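Local structure of TRAP dicarboxylate transporter-DctP subunit (Rhodobacter sphaeroides, 4PE3) at residues T73-K78 with G87-H92. The protein probably serves as the periplasmic solute-binding component of a TRAP transporter, capturing a small solute, perhaps a dicarboxylate, for uptake. Residues are numbered along the deposited sequence; the frame is centred on the assembly and turned at random.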
ATOM      1  N   THR A  73      18.588   6.422  -8.986  1.00 19.29           N
ATOM      2  CA  THR A  73      19.972   6.866  -8.795  1.00 19.86           C
ATOM      3  C   THR A  73      20.951   5.928  -9.447  1.00 21.54           C
ATOM      4  O   THR A  73      21.834   6.359 -10.180  1.00 22.64           O
ATOM      5  CB  THR A  73      20.370   6.910  -7.322  1.00 18.80           C
ATOM      6  OG1 THR A  73      19.639   7.942  -6.677  1.00 18.82           O
ATOM      7  CG2 THR A  73      21.856   7.199  -7.176  1.00 22.97           C
ATOM      8  N   ILE A  74      20.797   4.644  -9.147  1.00 21.43           N
ATOM      9  CA  ILE A  74      21.740   3.642  -9.601  1.00 24.66           C
ATOM     10  C   ILE A  74      21.121   2.809 -10.710  1.00 26.47           C
ATOM     11  O   ILE A  74      21.798   2.500 -11.690  1.00 30.69           O
ATOM     12  CB  ILE A  74      22.201   2.738  -8.444  1.00 26.48           C
ATOM     13  CG1 ILE A  74      22.775   3.578  -7.307  1.00 26.28           C
ATOM     14  CG2 ILE A  74      23.251   1.747  -8.934  1.00 28.20           C
ATOM     15  CD1 ILE A  74      24.078   4.302  -7.694  1.00 26.67           C
ATOM     16  N   VAL A  75      19.844   2.450 -10.573  1.00 23.76           N
ATOM     17  CA  VAL A  75      19.181   1.662 -11.601  1.00 24.93           C
ATOM     18  C   VAL A  75      17.705   1.998 -11.718  1.00 23.34           C
ATOM     19  O   VAL A  75      17.139   2.664 -10.860  1.00 21.58           O
ATOM     20  CB  VAL A  75      19.279   0.156 -11.312  1.00 29.72           C
ATOM     21  CG1 VAL A  75      20.690  -0.338 -11.588  1.00 33.87           C
ATOM     22  CG2 VAL A  75      18.832  -0.142  -9.882  1.00 31.79           C
ATOM     23  N   ASP A  76      17.096   1.522 -12.796  1.00 27.54           N
ATOM     24  CA  ASP A  76      15.668   1.681 -13.032  1.00 28.68           C
ATOM     25  C   ASP A  76      14.871   1.101 -11.862  1.00 22.16           C
ATOM     26  O   ASP A  76      15.261   0.083 -11.288  1.00 24.51           O
ATOM     27  CB  ASP A  76      15.319   0.952 -14.330  1.00 31.55           C
ATOM     28  CG  ASP A  76      13.880   1.133 -14.730  1.00 35.58           C
ATOM     29  OD1 ASP A  76      13.041   0.288 -14.346  1.00 36.90           O
ATOM     30  OD2 ASP A  76      13.593   2.118 -15.438  1.00 40.91           O
ATOM     31  N   TYR A  77      13.752   1.732 -11.508  1.00 24.34           N
ATOM     32  CA  TYR A  77      12.933   1.284 -10.373  1.00 24.41           C
ATOM     33  C   TYR A  77      12.400  -0.165 -10.455  1.00 27.38           C
ATOM     34  O   TYR A  77      12.110  -0.774  -9.424  1.00 25.94           O
ATOM     35  CB  TYR A  77      11.773   2.264 -10.133  1.00 26.00           C
ATOM     36  CG  TYR A  77      10.655   2.187 -11.154  1.00 25.40           C
ATOM     37  CD1 TYR A  77      10.791   2.752 -12.416  1.00 30.13           C
ATOM     38  CD2 TYR A  77       9.468   1.547 -10.853  1.00 27.83           C
ATOM     39  CE1 TYR A  77       9.773   2.677 -13.343  1.00 34.47           C
ATOM     40  CE2 TYR A  77       8.444   1.471 -11.767  1.00 28.34           C
ATOM     41  CZ  TYR A  77       8.599   2.035 -13.012  1.00 30.51           C
ATOM     42  OH  TYR A  77       7.576   1.957 -13.932  1.00 36.16           O
ATOM     43  N   LYS A  78      12.266  -0.717 -11.661  1.00 24.63           N
ATOM     44  CA  LYS A  78      11.797  -2.083 -11.814  1.00 30.13           C
ATOM     45  C   LYS A  78      12.932  -3.089 -11.748  1.00 27.51           C
ATOM     46  O   LYS A  78      12.690  -4.298 -11.704  1.00 30.14           O
ATOM     47  CB  LYS A  78      11.047  -2.255 -13.139  1.00 31.36           C
ATOM     48  CG  LYS A  78       9.698  -1.563 -13.166  1.00 31.31           C
ATOM     49  CD  LYS A  78       8.695  -2.360 -13.974  1.00 32.05           C
ATOM     50  CE  LYS A  78       7.338  -1.700 -14.000  1.00 34.17           C
ATOM     51  NZ  LYS A  78       6.547  -2.174 -15.174  1.00 36.25           N
ATOM     52  N   GLY A  87      24.970  -6.893  -6.457  1.00 30.25           N
ATOM     53  CA  GLY A  87      25.880  -6.153  -5.590  1.00 31.88           C
ATOM     54  C   GLY A  87      26.045  -4.704  -5.996  1.00 30.58           C
ATOM     55  O   GLY A  87      26.869  -3.981  -5.435  1.00 32.67           O
ATOM     56  N   LEU A  88      25.265  -4.277  -6.979  1.00 28.65           N
ATOM     57  CA  LEU A  88      25.324  -2.900  -7.463  1.00 27.99           C
ATOM     58  C   LEU A  88      24.671  -1.920  -6.467  1.00 28.87           C
ATOM     59  O   LEU A  88      25.125  -0.792  -6.275  1.00 29.67           O
ATOM     60  CB  LEU A  88      24.655  -2.823  -8.832  1.00 28.49           C
ATOM     61  CG  LEU A  88      24.538  -1.436  -9.459  1.00 34.46           C
ATOM     62  CD1 LEU A  88      25.916  -0.781  -9.578  1.00 39.37           C
ATOM     63  CD2 LEU A  88      23.870  -1.539 -10.820  1.00 36.44           C
ATOM     64  N   ILE A  89      23.580  -2.357  -5.853  1.00 25.23           N
ATOM     65  CA  ILE A  89      23.050  -1.717  -4.652  1.00 23.08           C
ATOM     66  C   ILE A  89      22.835  -2.864  -3.657  1.00 23.13           C
ATOM     67  O   ILE A  89      23.000  -4.040  -4.026  1.00 24.38           O
ATOM     68  CB  ILE A  89      21.727  -0.968  -4.906  1.00 21.58           C
ATOM     69  CG1 ILE A  89      20.654  -1.919  -5.439  1.00 21.65           C
ATOM     70  CG2 ILE A  89      21.931   0.194  -5.877  1.00 24.48           C
ATOM     71  CD1 ILE A  89      19.307  -1.225  -5.625  1.00 20.28           C
ATOM     72  N   ASP A  90      22.522  -2.550  -2.408  1.00 22.01           N
ATOM     73  CA  ASP A  90      22.368  -3.567  -1.365  1.00 22.19           C
ATOM     74  C   ASP A  90      20.930  -3.816  -0.924  1.00 20.91           C
ATOM     75  O   ASP A  90      20.647  -4.857  -0.334  1.00 21.28           O
ATOM     76  CB  ASP A  90      23.208  -3.190  -0.151  1.00 22.31           C
ATOM     77  CG  ASP A  90      24.672  -3.077  -0.488  1.00 23.79           C
ATOM     78  OD1 ASP A  90      25.255  -4.045  -1.017  1.00 25.34           O
ATOM     79  OD2 ASP A  90      25.248  -1.992  -0.260  1.00 23.50           O
ATOM     80  N   GLY A  91      20.026  -2.885  -1.185  1.00 19.53           N
ATOM     81  CA  GLY A  91      18.633  -3.095  -0.853  1.00 18.42           C
ATOM     82  C   GLY A  91      17.757  -2.090  -1.551  1.00 17.35           C
ATOM     83  O   GLY A  91      18.229  -1.247  -2.328  1.00 17.52           O
ATOM     84  N   HIS A  92      16.460  -2.190  -1.280  1.00 16.36           N
ATOM     85  CA  HIS A  92      15.492  -1.204  -1.765  1.00 15.33           C
ATOM     86  C   HIS A  92      14.361  -0.978  -0.793  1.00 14.06           C
ATOM     87  O   HIS A  92      14.106  -1.805   0.102  1.00 14.23           O
ATOM     88  CB  HIS A  92      14.961  -1.541  -3.176  1.00 15.94           C
ATOM     89  CG  HIS A  92      14.195  -2.831  -3.289  1.00 16.34           C
ATOM     90  ND1 HIS A  92      14.008  -3.440  -4.507  1.00 17.40           N
ATOM     91  CD2 HIS A  92      13.509  -3.572  -2.382  1.00 15.92           C
ATOM     92  CE1 HIS A  92      13.269  -4.529  -4.343  1.00 17.60           C
ATOM     93  NE2 HIS A  92      12.970  -4.637  -3.064  1.00 16.72           N
TER
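I74 sets its CG2 methyl into the fork of L88, 3.5 Å from CG of L88, with both leucine methyls within contact distance around it. That gap is tight for two carbons, and the branch reaches it because CG2 of I74 stands anti to its own backbone N. Beside that methyl, CG2 of I89 sits in the angle between the two branches of I74, 3.6 Å from CB of I74 and 3.8 Å from its CG1. Branching at CB gives each isoleucine both a knob and a notch, and here I74 uses both, one against each neighbour. V75 extends the apolar surface, its CG1 lying 3.5 Å from CD2 of L88 as the two side chains run past each other in opposite directions. CG2 of V75 faces CD1 of I89 more loosely, at 4.4 Å. The longer arm of I89 is extended (chi2 177°), and its side chain packs on A83 of helix 80-86, which V75 also touches; I89 is buried, whereas L88 is exposed. No hydrogen bond joins 73-78 to 87-92, but the Q36 amide, in strand 32-37, accepts from N of I74 through OE1 and donates to O of V75 through NE2. Before helix 80-86, OD1 of D76 accepts from N of K78 (3.0 Å), an Asx turn. After it, G87 completes a Schellman motif at a positive phi where a CB would jam against the preceding carbonyl O. The contact closes a beta-alpha-beta crossover from strand 65-69 past strand 32-37 to parallel strand 91-95, within the 2-1-3-5-4 sheet of a type II periplasmic-binding-protein lobe.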